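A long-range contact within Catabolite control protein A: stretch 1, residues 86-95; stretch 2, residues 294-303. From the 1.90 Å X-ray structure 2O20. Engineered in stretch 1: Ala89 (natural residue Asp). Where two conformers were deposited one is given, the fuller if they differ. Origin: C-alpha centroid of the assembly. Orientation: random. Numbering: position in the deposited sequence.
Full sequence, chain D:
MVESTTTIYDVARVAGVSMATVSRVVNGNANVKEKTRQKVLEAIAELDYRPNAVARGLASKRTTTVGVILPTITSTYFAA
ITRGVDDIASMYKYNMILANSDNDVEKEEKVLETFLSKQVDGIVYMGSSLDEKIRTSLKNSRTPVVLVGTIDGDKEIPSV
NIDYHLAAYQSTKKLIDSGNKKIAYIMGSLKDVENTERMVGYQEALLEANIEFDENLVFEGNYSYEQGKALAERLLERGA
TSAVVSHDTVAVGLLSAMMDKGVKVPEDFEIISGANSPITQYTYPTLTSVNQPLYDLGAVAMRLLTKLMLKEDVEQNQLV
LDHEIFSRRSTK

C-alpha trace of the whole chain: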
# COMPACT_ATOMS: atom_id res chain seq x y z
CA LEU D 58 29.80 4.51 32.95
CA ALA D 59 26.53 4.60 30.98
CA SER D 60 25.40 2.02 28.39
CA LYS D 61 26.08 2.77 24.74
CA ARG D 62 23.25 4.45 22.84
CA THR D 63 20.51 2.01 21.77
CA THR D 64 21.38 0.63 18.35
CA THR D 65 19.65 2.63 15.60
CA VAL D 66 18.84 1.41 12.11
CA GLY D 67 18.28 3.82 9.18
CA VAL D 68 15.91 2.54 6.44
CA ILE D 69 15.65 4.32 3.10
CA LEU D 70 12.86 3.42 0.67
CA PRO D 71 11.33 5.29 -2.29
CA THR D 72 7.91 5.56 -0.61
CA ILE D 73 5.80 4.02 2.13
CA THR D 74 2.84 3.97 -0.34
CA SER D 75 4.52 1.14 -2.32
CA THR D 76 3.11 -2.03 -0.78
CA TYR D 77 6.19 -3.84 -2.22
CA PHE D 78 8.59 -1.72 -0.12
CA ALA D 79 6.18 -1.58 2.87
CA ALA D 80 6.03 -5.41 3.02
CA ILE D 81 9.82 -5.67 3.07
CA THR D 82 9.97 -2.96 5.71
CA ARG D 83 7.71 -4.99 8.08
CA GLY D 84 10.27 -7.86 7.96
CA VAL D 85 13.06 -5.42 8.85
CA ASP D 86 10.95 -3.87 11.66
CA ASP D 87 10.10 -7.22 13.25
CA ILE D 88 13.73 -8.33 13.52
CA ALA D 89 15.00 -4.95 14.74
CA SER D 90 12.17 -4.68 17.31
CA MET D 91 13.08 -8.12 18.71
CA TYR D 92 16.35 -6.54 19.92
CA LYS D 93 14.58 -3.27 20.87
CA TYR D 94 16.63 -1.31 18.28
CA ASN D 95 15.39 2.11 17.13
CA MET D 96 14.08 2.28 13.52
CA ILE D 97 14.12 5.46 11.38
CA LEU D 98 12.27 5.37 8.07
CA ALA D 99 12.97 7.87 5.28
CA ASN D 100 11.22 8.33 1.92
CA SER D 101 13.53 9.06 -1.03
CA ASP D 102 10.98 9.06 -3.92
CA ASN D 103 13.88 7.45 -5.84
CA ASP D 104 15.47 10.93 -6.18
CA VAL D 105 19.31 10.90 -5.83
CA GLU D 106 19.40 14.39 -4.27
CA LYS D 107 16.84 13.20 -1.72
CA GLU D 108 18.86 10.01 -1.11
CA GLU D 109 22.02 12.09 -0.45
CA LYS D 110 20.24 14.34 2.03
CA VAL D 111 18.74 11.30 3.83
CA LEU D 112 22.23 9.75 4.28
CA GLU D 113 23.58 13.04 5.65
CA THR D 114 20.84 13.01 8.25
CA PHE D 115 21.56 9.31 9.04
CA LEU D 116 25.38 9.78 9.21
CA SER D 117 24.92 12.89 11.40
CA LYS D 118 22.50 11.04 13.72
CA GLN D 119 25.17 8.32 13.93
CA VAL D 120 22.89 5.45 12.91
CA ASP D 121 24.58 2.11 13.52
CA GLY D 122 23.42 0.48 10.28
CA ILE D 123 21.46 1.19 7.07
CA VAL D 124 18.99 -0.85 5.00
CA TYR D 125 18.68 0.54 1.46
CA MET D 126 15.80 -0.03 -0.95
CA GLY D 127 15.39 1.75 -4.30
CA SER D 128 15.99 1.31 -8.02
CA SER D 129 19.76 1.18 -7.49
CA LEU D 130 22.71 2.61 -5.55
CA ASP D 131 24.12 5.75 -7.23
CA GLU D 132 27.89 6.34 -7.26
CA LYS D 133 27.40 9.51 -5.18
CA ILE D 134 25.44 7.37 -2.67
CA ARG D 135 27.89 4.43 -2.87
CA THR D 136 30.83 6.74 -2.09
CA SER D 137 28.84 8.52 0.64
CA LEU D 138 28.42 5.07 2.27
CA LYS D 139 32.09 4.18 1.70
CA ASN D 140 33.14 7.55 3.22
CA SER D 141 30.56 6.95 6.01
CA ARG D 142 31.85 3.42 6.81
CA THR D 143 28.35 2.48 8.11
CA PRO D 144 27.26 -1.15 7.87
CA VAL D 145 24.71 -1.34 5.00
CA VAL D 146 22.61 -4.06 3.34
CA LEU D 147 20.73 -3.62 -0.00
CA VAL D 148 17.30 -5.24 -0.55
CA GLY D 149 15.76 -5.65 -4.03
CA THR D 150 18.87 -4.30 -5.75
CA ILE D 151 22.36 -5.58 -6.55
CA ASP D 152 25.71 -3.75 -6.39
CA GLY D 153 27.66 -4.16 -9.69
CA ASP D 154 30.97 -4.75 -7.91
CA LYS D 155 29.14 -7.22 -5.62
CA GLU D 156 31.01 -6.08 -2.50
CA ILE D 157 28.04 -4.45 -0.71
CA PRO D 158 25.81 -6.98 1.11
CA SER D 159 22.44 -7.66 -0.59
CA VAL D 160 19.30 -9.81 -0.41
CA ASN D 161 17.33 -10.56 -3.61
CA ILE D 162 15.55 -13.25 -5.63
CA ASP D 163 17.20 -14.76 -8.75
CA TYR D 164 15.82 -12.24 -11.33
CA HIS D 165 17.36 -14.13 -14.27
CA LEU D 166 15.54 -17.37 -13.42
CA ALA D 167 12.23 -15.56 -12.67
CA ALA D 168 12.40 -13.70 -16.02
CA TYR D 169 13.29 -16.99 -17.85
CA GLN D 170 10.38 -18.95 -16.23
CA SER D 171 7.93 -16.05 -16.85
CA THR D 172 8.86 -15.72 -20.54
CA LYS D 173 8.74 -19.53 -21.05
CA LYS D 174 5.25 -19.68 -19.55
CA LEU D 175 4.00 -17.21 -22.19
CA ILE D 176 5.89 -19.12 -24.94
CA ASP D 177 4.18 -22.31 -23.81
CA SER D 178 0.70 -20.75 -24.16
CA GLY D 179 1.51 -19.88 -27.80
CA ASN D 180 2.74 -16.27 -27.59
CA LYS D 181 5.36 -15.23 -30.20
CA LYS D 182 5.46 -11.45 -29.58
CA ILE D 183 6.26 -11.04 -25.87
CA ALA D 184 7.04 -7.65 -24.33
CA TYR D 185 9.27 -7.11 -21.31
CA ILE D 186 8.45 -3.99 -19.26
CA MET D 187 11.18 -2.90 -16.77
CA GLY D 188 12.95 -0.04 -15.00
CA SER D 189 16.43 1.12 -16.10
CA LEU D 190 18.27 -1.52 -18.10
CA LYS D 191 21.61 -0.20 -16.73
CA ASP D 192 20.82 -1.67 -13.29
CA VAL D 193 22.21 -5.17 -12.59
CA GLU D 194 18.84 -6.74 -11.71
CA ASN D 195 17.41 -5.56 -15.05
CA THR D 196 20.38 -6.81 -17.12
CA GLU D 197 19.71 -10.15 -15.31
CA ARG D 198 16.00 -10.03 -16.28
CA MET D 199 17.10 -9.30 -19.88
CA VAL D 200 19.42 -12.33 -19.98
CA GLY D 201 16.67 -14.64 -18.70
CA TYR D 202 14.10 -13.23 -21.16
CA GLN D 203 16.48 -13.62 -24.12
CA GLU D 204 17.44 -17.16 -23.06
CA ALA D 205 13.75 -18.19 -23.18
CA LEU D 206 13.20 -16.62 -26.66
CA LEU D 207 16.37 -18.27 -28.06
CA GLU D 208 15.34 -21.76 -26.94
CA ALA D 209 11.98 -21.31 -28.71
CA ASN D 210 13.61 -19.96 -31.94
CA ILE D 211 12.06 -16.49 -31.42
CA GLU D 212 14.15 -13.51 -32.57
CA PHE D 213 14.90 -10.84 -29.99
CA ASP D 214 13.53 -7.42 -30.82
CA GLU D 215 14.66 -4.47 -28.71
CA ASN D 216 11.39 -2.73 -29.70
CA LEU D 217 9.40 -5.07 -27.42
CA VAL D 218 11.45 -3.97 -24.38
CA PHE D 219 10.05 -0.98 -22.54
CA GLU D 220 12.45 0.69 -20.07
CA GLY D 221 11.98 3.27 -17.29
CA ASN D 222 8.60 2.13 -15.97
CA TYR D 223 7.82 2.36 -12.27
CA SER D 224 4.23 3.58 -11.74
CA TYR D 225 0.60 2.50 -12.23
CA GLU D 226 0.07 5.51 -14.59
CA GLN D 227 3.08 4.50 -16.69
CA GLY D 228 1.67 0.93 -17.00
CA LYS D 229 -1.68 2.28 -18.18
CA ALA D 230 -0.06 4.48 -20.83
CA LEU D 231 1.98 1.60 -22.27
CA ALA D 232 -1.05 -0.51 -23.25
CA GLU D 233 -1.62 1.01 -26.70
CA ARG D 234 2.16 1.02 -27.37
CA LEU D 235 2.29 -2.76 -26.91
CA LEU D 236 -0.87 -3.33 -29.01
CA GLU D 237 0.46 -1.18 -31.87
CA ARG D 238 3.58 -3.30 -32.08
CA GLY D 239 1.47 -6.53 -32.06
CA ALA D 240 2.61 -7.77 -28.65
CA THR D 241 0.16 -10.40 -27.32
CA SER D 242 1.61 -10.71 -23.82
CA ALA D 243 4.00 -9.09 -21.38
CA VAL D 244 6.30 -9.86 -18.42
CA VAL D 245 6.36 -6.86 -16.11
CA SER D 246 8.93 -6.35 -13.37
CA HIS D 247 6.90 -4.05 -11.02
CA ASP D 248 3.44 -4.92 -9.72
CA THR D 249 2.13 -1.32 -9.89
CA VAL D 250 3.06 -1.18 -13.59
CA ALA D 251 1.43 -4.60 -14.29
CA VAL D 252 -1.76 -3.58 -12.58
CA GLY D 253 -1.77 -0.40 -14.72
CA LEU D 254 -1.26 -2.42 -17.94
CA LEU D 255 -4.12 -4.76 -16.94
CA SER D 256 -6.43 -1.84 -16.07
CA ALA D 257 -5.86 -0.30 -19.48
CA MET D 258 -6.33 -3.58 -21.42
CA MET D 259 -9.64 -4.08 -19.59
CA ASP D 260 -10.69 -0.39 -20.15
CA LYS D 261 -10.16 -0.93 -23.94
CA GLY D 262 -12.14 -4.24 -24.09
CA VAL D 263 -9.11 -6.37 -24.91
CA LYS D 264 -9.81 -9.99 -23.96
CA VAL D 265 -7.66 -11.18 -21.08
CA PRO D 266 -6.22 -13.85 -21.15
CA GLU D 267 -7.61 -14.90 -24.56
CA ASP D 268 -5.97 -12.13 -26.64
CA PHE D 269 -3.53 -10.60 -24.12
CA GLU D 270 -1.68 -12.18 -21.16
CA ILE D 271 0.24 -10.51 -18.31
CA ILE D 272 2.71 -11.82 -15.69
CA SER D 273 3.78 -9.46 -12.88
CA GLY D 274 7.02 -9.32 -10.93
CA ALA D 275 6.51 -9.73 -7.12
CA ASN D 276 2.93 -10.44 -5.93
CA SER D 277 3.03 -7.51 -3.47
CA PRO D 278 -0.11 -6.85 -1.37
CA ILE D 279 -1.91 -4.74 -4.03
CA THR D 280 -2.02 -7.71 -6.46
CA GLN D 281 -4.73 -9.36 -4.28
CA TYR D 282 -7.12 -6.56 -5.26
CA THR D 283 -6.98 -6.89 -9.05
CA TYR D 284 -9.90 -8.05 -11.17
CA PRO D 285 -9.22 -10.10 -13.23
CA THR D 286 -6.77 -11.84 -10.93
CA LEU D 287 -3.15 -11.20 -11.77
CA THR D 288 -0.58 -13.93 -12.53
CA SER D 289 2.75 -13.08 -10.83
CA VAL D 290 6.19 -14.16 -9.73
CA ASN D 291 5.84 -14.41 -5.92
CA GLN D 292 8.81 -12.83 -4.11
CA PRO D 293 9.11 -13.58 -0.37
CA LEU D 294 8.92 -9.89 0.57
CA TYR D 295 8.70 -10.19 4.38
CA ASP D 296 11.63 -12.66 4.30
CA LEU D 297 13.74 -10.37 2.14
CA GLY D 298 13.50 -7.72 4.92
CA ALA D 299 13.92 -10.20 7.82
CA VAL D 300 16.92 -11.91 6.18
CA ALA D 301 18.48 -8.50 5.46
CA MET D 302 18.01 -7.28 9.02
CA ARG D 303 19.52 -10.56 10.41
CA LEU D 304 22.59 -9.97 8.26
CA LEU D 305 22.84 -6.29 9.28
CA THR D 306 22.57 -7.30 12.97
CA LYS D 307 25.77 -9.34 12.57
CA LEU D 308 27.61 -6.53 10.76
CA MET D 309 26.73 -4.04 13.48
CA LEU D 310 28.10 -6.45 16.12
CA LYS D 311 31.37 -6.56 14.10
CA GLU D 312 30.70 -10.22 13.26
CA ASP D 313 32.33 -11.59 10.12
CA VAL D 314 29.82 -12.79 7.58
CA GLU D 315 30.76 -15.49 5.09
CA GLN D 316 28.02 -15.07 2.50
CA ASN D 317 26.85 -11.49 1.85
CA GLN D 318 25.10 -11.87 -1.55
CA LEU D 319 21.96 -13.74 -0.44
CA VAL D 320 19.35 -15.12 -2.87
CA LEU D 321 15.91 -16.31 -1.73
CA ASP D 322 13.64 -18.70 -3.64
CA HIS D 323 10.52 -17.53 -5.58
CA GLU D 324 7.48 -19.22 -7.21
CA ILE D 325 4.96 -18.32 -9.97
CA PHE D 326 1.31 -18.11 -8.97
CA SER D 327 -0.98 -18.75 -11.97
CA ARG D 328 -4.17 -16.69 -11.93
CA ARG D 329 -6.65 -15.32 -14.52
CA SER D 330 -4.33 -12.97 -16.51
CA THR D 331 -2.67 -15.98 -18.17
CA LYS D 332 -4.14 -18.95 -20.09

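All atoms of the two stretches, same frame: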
# COMPACT_ATOMS: atom_id res chain seq x y z
N ASP D 86 11.49 -4.36 10.38
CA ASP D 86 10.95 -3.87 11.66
C ASP D 86 10.82 -4.97 12.72
O ASP D 86 11.20 -4.77 13.88
CB ASP D 86 9.58 -3.23 11.38
CG ASP D 86 8.97 -2.55 12.60
OD1 ASP D 86 7.77 -2.77 12.86
OD2 ASP D 86 9.68 -1.78 13.26
N ASP D 87 10.28 -6.13 12.33
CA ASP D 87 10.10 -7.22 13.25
C ASP D 87 11.41 -7.73 13.87
O ASP D 87 11.46 -8.01 15.09
CB ASP D 87 9.30 -8.34 12.59
CG ASP D 87 7.80 -8.03 12.56
OD1 ASP D 87 7.43 -6.91 12.98
OD2 ASP D 87 7.00 -8.90 12.07
N ILE D 88 12.45 -7.85 13.05
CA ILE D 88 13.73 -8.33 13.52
C ILE D 88 14.44 -7.29 14.39
O ILE D 88 15.04 -7.62 15.44
CB ILE D 88 14.64 -8.78 12.34
CG1 ILE D 88 14.00 -9.95 11.56
CG2 ILE D 88 16.06 -9.15 12.85
CD1 ILE D 88 14.03 -11.27 12.32
N ALA D 89 14.40 -6.04 13.96
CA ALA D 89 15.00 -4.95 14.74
C ALA D 89 14.28 -4.76 16.10
O ALA D 89 14.91 -4.62 17.15
CB ALA D 89 14.97 -3.64 13.93
N SER D 90 12.95 -4.80 16.09
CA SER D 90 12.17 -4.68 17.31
C SER D 90 12.37 -5.82 18.34
O SER D 90 12.22 -5.61 19.56
CB SER D 90 10.69 -4.54 16.96
OG SER D 90 10.49 -3.32 16.25
N MET D 91 12.74 -7.00 17.86
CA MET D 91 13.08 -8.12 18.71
C MET D 91 14.25 -7.79 19.65
O MET D 91 14.31 -8.26 20.78
CB MET D 91 13.45 -9.32 17.83
CG MET D 91 13.69 -10.60 18.56
SD MET D 91 13.67 -12.01 17.43
CE MET D 91 14.95 -11.56 16.26
N TYR D 92 15.20 -6.99 19.14
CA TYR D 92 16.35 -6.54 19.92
C TYR D 92 16.15 -5.16 20.56
O TYR D 92 17.08 -4.61 21.12
CB TYR D 92 17.61 -6.54 19.05
CG TYR D 92 17.97 -7.90 18.50
CD1 TYR D 92 18.38 -8.94 19.35
CD2 TYR D 92 17.88 -8.16 17.14
CE1 TYR D 92 18.70 -10.20 18.83
CE2 TYR D 92 18.22 -9.40 16.63
CZ TYR D 92 18.64 -10.42 17.48
OH TYR D 92 18.97 -11.65 16.97
N LYS D 93 14.93 -4.62 20.45
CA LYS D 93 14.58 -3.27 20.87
C LYS D 93 15.48 -2.16 20.27
O LYS D 93 15.80 -1.17 20.93
CB LYS D 93 14.51 -3.20 22.40
CG LYS D 93 14.00 -4.48 23.03
CD LYS D 93 12.93 -4.34 24.12
CE LYS D 93 13.22 -3.31 25.16
NZ LYS D 93 12.22 -3.36 26.28
N TYR D 94 15.87 -2.34 19.01
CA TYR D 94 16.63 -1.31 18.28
C TYR D 94 15.66 -0.19 17.88
O TYR D 94 14.46 -0.42 17.72
CB TYR D 94 17.27 -1.86 16.99
CG TYR D 94 18.31 -2.95 17.17
CD1 TYR D 94 18.99 -3.15 18.38
CD2 TYR D 94 18.66 -3.77 16.08
CE1 TYR D 94 19.96 -4.15 18.51
CE2 TYR D 94 19.61 -4.77 16.20
CZ TYR D 94 20.25 -4.96 17.40
OH TYR D 94 21.17 -5.95 17.47
N ASN D 95 16.18 1.01 17.70
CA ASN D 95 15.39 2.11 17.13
C ASN D 95 15.38 1.99 15.61
O ASN D 95 16.38 1.62 15.00
CB ASN D 95 15.95 3.48 17.52
CG ASN D 95 16.02 3.69 19.02
OD1 ASN D 95 17.02 4.19 19.52
ND2 ASN D 95 14.96 3.35 19.72
N LEU D 294 8.61 -11.27 0.18
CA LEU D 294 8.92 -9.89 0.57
C LEU D 294 9.23 -9.70 2.08
O LEU D 294 10.21 -9.06 2.43
CB LEU D 294 7.79 -8.98 0.15
CG LEU D 294 7.50 -8.84 -1.37
CD1 LEU D 294 6.42 -7.79 -1.52
CD2 LEU D 294 8.71 -8.46 -2.16
N TYR D 295 8.40 -10.23 2.95
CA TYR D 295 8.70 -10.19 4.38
C TYR D 295 10.07 -10.81 4.69
O TYR D 295 10.86 -10.25 5.44
CB TYR D 295 7.61 -10.92 5.16
CG TYR D 295 7.83 -10.92 6.67
CD1 TYR D 295 7.31 -9.90 7.45
CD2 TYR D 295 8.54 -11.93 7.30
CE1 TYR D 295 7.49 -9.89 8.82
CE2 TYR D 295 8.74 -11.92 8.68
CZ TYR D 295 8.21 -10.89 9.43
OH TYR D 295 8.38 -10.87 10.80
N ASP D 296 10.36 -11.95 4.09
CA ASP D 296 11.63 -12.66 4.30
C ASP D 296 12.84 -11.91 3.76
O ASP D 296 13.93 -11.99 4.32
CB ASP D 296 11.55 -14.04 3.66
CG ASP D 296 10.61 -14.98 4.41
OD1 ASP D 296 10.37 -14.76 5.62
OD2 ASP D 296 10.16 -15.97 3.79
N LEU D 297 12.67 -11.19 2.66
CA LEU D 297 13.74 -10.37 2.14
C LEU D 297 14.21 -9.35 3.17
O LEU D 297 15.42 -9.18 3.36
CB LEU D 297 13.30 -9.64 0.84
CG LEU D 297 13.12 -10.44 -0.45
CD1 LEU D 297 12.46 -9.59 -1.50
CD2 LEU D 297 14.46 -10.95 -0.99
N GLY D 298 13.25 -8.66 3.81
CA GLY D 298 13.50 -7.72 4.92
C GLY D 298 14.08 -8.39 6.19
O GLY D 298 15.05 -7.90 6.77
N ALA D 299 13.46 -9.48 6.63
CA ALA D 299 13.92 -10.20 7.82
C ALA D 299 15.34 -10.73 7.63
O ALA D 299 16.21 -10.56 8.51
CB ALA D 299 12.97 -11.33 8.17
N VAL D 300 15.60 -11.34 6.48
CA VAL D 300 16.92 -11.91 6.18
C VAL D 300 17.96 -10.79 6.13
O VAL D 300 19.06 -10.96 6.66
CB VAL D 300 16.90 -12.78 4.87
CG1 VAL D 300 18.29 -13.11 4.40
CG2 VAL D 300 16.12 -14.06 5.12
N ALA D 301 17.60 -9.66 5.52
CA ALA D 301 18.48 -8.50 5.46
C ALA D 301 18.80 -7.96 6.84
O ALA D 301 19.95 -7.59 7.13
CB ALA D 301 17.86 -7.42 4.62
N MET D 302 17.79 -7.86 7.69
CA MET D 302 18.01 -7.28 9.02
C MET D 302 18.85 -8.24 9.92
O MET D 302 19.68 -7.79 10.74
CB MET D 302 16.67 -6.87 9.66
CG MET D 302 16.80 -6.04 10.91
SD MET D 302 17.66 -4.45 10.74
CE MET D 302 18.97 -4.67 11.94
N ARG D 303 18.68 -9.55 9.73
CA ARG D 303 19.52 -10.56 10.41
C ARG D 303 20.99 -10.39 10.05
O ARG D 303 21.87 -10.48 10.92
CB ARG D 303 19.04 -11.98 10.08
CG ARG D 303 17.84 -12.41 10.88
CD ARG D 303 17.42 -13.83 10.54
NE ARG D 303 16.06 -14.07 11.04
CZ ARG D 303 15.04 -14.51 10.31
NH1 ARG D 303 15.19 -14.81 9.01
NH2 ARG D 303 13.86 -14.67 10.90

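Two helices more than 200 residues apart in sequence pack here at a shallow angle: the axes of 86-91 and 294-303 run in broadly the same direction, 36° apart, and approach to 8.5 Å. The contact is small, burying 350 Å² in all, and is mostly apolar with one polar bond at its margin.

The apolar part centres on Ile88, which loses more surface to the other stretch than any other residue. Its CA-to-CB bond points toward the second helix, and with both chi angles in m the branched side chain spreads over one turn of it. Ile88 CG1 lies 3.8 Å from Ala299 CB and 3.7 Å from Ala299 CA. The small alanine side chain leaves the backbone within reach, and here the CA atoms of the two stretches come closest, with Ile88 CA 6.0 Å from Ala299 CA. The other branch meets the next point of contact, Ile88 CG2 lying 3.7 Å from Met302 CG.

Met302 suits its place by being long, flexible and unbranched. From CG outward it runs past the first helix: Met302 SD is 4.3 Å from CB of Ala89, an engineered residue (Asp in the natural sequence), and Met302 CE is 4.2 Å from Tyr94 CD2, at the edge of that ring. Met302 thus ties the loop following the first helix into the same apolar patch.

The polar contact is a hydrogen bond from Tyr295 OH to Asp87 OD2, 2.7 Å long. Tyr295 leaves its backbone sideways, but its long ring (chi1 t) carries the hydroxyl to the carboxylate, a strong acceptor, whose OD2 lies at the ring edge, near its plane.

Arg303 also starts sideways, but its extended side chain (chi2 and chi3 t) brings its end nearer. Its contact is van der Waals packing, with Arg303 NH2 3.7 Å from Ile88 CD1; the guanidinium end itself packs on Ile88, in a residue that is exposed overall.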